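Side-chain contacts in 3-dehydroquinate dehydratase (Aquifex aeolicus, PDB 2EGZ), which catalyses the cis-dehydration of 3-dehydroquinate to 3-dehydroshikimate, the third step of the chorismate pathway to the aromatic amino acids: residues V145-N148 with D152-R155; I168-G173 with I178-G183. All coordinates share one frame; numbering follows the deposited sequence.

Contact 1 of 2, residues V145-N148 with D152-R155; sequences VKAN and DVAR
The polar part of this contact is a single grip of Asp152 on the backbone of Asn148. The backbone N of Asn148 donates to Asp152 OD2 over 2.8 Å, with an N-H...O angle of 162°, and meets the anti lone pair, the one turned away from OD1. Asp152 can do this because its CG lies beside its own backbone N (chi1 -80°), which brings the carboxylate back toward the loop before the helix. The other oxygen serves the helix itself: Arg155 NH1 forms a salt bridge with Asp152 OD1, though the hydrogen bond within it is weak at 3.3 Å. The guanidinium of Arg155 also bonds to Thr121 O, Pro122 O and Asn124 OD1, so the loop at Thr121 and Pro122 and the start of helix 124-136 help to set its position.

Type I dehydroquinases are built on the TIM barrel, and here strand 140-146 leads through a short turn into helix 150-160, the beta-alpha part of a beta-alpha-beta unit. An acidic residue suits the first turn of that helix, where the helix dipole would be expected to stabilise its negative charge. Ser149 OG is bonded to the backbone N of Asp152 at the same helix start. With an alanine in place of Asp152, the Asn148 N-H would probably be left without its acceptor and Arg155 without its charged mate on the helix, making the turn freer to move.

Apolar contact is small and fits the short link between strand and helix. Ala147 CB meets Val153 CG2 at 3.7 Å and rests against Asp152 CB at 3.8 Å. Alanine suits this buried place because its one carbon already reaches both partners. Val153 sets its CG2 against the loop, and Ile178 also touches its side chain.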
loop_
_atom_site.group_PDB
_atom_site.type_symbol
_atom_site.label_atom_id
_atom_site.label_comp_id
_atom_site.label_asym_id
_atom_site.label_seq_id
_atom_site.Cartn_x
_atom_site.Cartn_y
_atom_site.Cartn_z
ATOM N N VAL B 145 10.034 9.713 3.676
ATOM C CA VAL B 145 8.761 10.423 3.795
ATOM C C VAL B 145 8.896 11.941 3.672
ATOM O O VAL B 145 9.866 12.533 4.147
ATOM C CB VAL B 145 8.083 10.098 5.146
ATOM C CG1 VAL B 145 7.794 8.607 5.237
ATOM C CG2 VAL B 145 8.990 10.528 6.307
ATOM N N LYS B 146 7.908 12.568 3.040
ATOM C CA LYS B 146 7.935 14.010 2.852
ATOM C C LYS B 146 7.688 14.767 4.146
ATOM O O LYS B 146 6.715 14.508 4.861
ATOM C CB LYS B 146 6.894 14.452 1.818
ATOM C CG LYS B 146 6.881 15.965 1.599
ATOM C CD LYS B 146 5.836 16.400 0.582
ATOM C CE LYS B 146 5.834 17.918 0.413
ATOM N NZ LYS B 146 4.763 18.381 -0.514
ATOM N N ALA B 147 8.581 15.702 4.443
ATOM C CA ALA B 147 8.444 16.523 5.631
ATOM C C ALA B 147 7.691 17.779 5.203
ATOM O O ALA B 147 8.013 18.391 4.180
ATOM C CB ALA B 147 9.822 16.889 6.191
ATOM N N ASN B 148 6.679 18.150 5.977
ATOM C CA ASN B 148 5.892 19.336 5.669
ATOM C C ASN B 148 6.203 20.454 6.664
ATOM O O ASN B 148 5.512 21.480 6.716
ATOM C CB ASN B 148 4.402 18.985 5.679
ATOM C CG ASN B 148 4.015 18.083 4.520
ATOM O OD1 ASN B 148 3.671 16.915 4.709
ATOM N ND2 ASN B 148 4.088 18.619 3.307
ATOM N N ASP B 152 8.665 17.803 11.394
ATOM C CA ASP B 152 8.534 16.469 10.799
ATOM C C ASP B 152 9.892 15.796 10.644
ATOM O O ASP B 152 10.001 14.571 10.725
ATOM C CB ASP B 152 7.874 16.534 9.412
ATOM C CG ASP B 152 6.363 16.663 9.473
ATOM O OD1 ASP B 152 5.764 16.321 10.518
ATOM O OD2 ASP B 152 5.772 17.085 8.454
ATOM N N VAL B 153 10.921 16.599 10.400
ATOM C CA VAL B 153 12.274 16.073 10.228
ATOM C C VAL B 153 12.797 15.616 11.579
ATOM O O VAL B 153 13.249 14.485 11.732
ATOM C CB VAL B 153 13.226 17.150 9.667
ATOM C CG1 VAL B 153 14.607 16.548 9.414
ATOM C CG2 VAL B 153 12.649 17.732 8.388
ATOM N N ALA B 154 12.718 16.503 12.565
ATOM C CA ALA B 154 13.178 16.190 13.908
ATOM C C ALA B 154 12.473 14.938 14.428
ATOM O O ALA B 154 13.101 14.062 15.024
ATOM C CB ALA B 154 12.906 17.381 14.833
ATOM N N ARG B 155 11.166 14.855 14.184
ATOM C CA ARG B 155 10.362 13.726 14.644
ATOM C C ARG B 155 10.802 12.402 14.024
ATOM O O ARG B 155 10.996 11.413 14.732
ATOM C CB ARG B 155 8.879 13.995 14.346
ATOM C CG ARG B 155 7.908 13.035 15.025
ATOM C CD ARG B 155 6.503 13.635 15.070
ATOM N NE ARG B 155 5.963 13.907 13.739
ATOM C CZ ARG B 155 5.488 12.977 12.914
ATOM N NH1 ARG B 155 5.020 13.324 11.721
ATOM N NH2 ARG B 155 5.481 11.700 13.278
#

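Contact 2 of 2, residues I168-G173 with I178-G183; sequences ILISMG and ISRLAG
Ser171 and Ser179 meet at the closely packed centre of this contact. The backbone N-H of Ser171 is directed at Ser179 OG, 3.0 Å away, with an N-H...O angle of 158°. Ser179 holds its OG between its backbone N and carbonyl carbon (chi1 75°), and the same hydroxyl bonds to Gly176 O in the preceding loop, its stronger partner. The oxygen is thus held by both strand and loop. Small side chains allow this closeness: Ser171 CB lies 3.8 Å from Ser179 CB. Gly183 belongs to the same tight side, since a beta carbon there would clash with Ser179 O, the acceptor of Gly183 N. Arg180 runs extended from CG to NE, and Ile170 CG2 lies over one face of its guanidinium, 3.7 Å from NH1. A branched aliphatic residue suits this place, supporting the flat cation from one side without competing for its N-H groups.

Within the TIM barrel, strand 168-172 pairs with strand 140-146 through Ile168, Ile170 and Met172, whereas the N-H of Ser171 faces the other edge. The short helix 179-182 lies there, following the strand's C-terminal end, where a barrel of this kind carries its active site. Arg180 on this helix binds 3-dehydroquinate, and the side chains of Ile170 and the Schiff-base Lys142 are about 4 Å apart at their nearest atoms.

At the guanidinium edge the packing gives way to water. One water, in the guanidinium plane, accepts from Arg180 NH2 at 3.0 Å and from Gly173 N. Another accepts from Arg180 NE at 2.9 Å and lies near Ser171 O and Gly173 O. Arg180 NH2 also bonds to a tartaric acid molecule, probably from the crystallisation liquor. Further back along the strand, a third water donates to Leu169 O and Ser179 O.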
loop_
_atom_site.group_PDB
_atom_site.type_symbol
_atom_site.label_atom_id
_atom_site.label_comp_id
_atom_site.label_asym_id
_atom_site.label_seq_id
_atom_site.Cartn_x
_atom_site.Cartn_y
_atom_site.Cartn_z
ATOM N N ILE B 168 17.855 3.319 7.207
ATOM C CA ILE B 168 18.044 4.372 6.212
ATOM C C ILE B 168 16.886 5.333 6.420
ATOM O O ILE B 168 15.721 4.954 6.283
ATOM C CB ILE B 168 18.008 3.805 4.779
ATOM C CG1 ILE B 168 19.195 2.857 4.576
ATOM C CG2 ILE B 168 18.033 4.948 3.760
ATOM C CD1 ILE B 168 19.081 1.985 3.322
ATOM N N LEU B 169 17.210 6.573 6.768
ATOM C CA LEU B 169 16.192 7.579 7.032
ATOM C C LEU B 169 16.291 8.747 6.081
ATOM O O LEU B 169 17.361 9.333 5.922
ATOM C CB LEU B 169 16.344 8.092 8.460
ATOM C CG LEU B 169 16.305 6.995 9.522
ATOM C CD1 LEU B 169 16.657 7.588 10.874
ATOM C CD2 LEU B 169 14.919 6.361 9.538
ATOM N N ILE B 170 15.170 9.100 5.462
ATOM C CA ILE B 170 15.161 10.215 4.530
ATOM C C ILE B 170 13.902 11.054 4.658
ATOM O O ILE B 170 12.792 10.535 4.524
ATOM C CB ILE B 170 15.235 9.728 3.065
ATOM C CG1 ILE B 170 16.477 8.860 2.863
ATOM C CG2 ILE B 170 15.281 10.921 2.120
ATOM C CD1 ILE B 170 16.473 8.096 1.571
ATOM N N SER B 171 14.075 12.340 4.948
ATOM C CA SER B 171 12.943 13.258 5.005
ATOM C C SER B 171 13.034 13.959 3.655
ATOM O O SER B 171 13.960 14.738 3.420
ATOM C CB SER B 171 13.100 14.285 6.131
ATOM O OG SER B 171 12.919 13.683 7.398
ATOM N N MET B 172 12.093 13.660 2.762
ATOM C CA MET B 172 12.087 14.256 1.431
ATOM C C MET B 172 11.528 15.676 1.456
ATOM O O MET B 172 10.847 16.072 2.406
ATOM C CB MET B 172 11.270 13.386 0.464
ATOM C CG MET B 172 11.801 11.955 0.288
ATOM S SD MET B 172 10.886 10.923 -0.917
ATOM C CE MET B 172 9.308 10.721 -0.053
ATOM N N GLY B 173 11.829 16.446 0.414
ATOM C CA GLY B 173 11.331 17.808 0.349
ATOM C C GLY B 173 12.344 18.822 0.832
ATOM O O GLY B 173 13.388 18.455 1.369
ATOM N N ILE B 178 18.304 18.646 5.387
ATOM C CA ILE B 178 19.278 18.405 6.444
ATOM C C ILE B 178 19.339 16.935 6.876
ATOM O O ILE B 178 20.384 16.465 7.336
ATOM C CB ILE B 178 18.978 19.293 7.683
ATOM C CG1 ILE B 178 20.075 19.128 8.736
ATOM C CG2 ILE B 178 17.633 18.922 8.275
ATOM C CD1 ILE B 178 21.464 19.459 8.231
ATOM N N SER B 179 18.233 16.206 6.719
ATOM C CA SER B 179 18.200 14.797 7.113
ATOM C C SER B 179 19.143 13.954 6.258
ATOM O O SER B 179 19.586 12.884 6.674
ATOM C CB SER B 179 16.781 14.230 6.990
ATOM O OG SER B 179 16.435 14.008 5.630
ATOM N N ARG B 180 19.447 14.431 5.060
ATOM C CA ARG B 180 20.331 13.685 4.170
ATOM C C ARG B 180 21.766 13.687 4.683
ATOM O O ARG B 180 22.550 12.787 4.374
ATOM C CB ARG B 180 20.251 14.269 2.755
ATOM C CG ARG B 180 18.851 14.147 2.159
ATOM C CD ARG B 180 18.797 14.647 0.724
ATOM N NE ARG B 180 17.444 14.558 0.182
ATOM C CZ ARG B 180 16.907 13.458 -0.338
ATOM N NH1 ARG B 180 17.606 12.330 -0.402
ATOM N NH2 ARG B 180 15.663 13.482 -0.785
ATOM N N LEU B 181 22.102 14.695 5.483
ATOM C CA LEU B 181 23.439 14.794 6.056
ATOM C C LEU B 181 23.450 14.337 7.512
ATOM O O LEU B 181 24.327 13.574 7.928
ATOM C CB LEU B 181 23.940 16.239 5.975
ATOM C CG LEU B 181 25.261 16.526 6.696
ATOM C CD1 LEU B 181 26.368 15.670 6.094
ATOM C CD2 LEU B 181 25.608 17.999 6.571
ATOM N N ALA B 182 22.463 14.794 8.280
ATOM C CA ALA B 182 22.376 14.480 9.705
ATOM C C ALA B 182 21.871 13.080 10.050
ATOM O O ALA B 182 22.033 12.617 11.182
ATOM C CB ALA B 182 21.504 15.524 10.402
ATOM N N GLY B 183 21.254 12.412 9.082
ATOM C CA GLY B 183 20.732 11.080 9.325
ATOM C C GLY B 183 21.753 10.114 9.895
ATOM O O GLY B 183 21.410 9.251 10.704
HETATM O O HOH W 1 19.075 10.730 4.778
HETATM O O HOH W 2 15.253 16.099 1.404
HETATM O O HOH W 3 13.639 15.537 -1.605
#

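Overall arrangement
The two contacts follow one another along the chain, with centres about 9 Å apart, and join through neighbouring parallel strands: Val145 N and O pair with Ile170 O and Met172 N. Helix 150-160 serves both, since Val153 of contact 1 packs its CA against Ser171 OG of contact 2. Contact 1 is the more peripheral and only partly buried; its chemistry is that of a loop entering a helix, with a carboxylate supplying the main polar link. Contact 2 lies deeper and is buried, with compact serines and glycine where backbones approach, and it places an arginine among waters at the substrate pocket, a role contact 1 does not share.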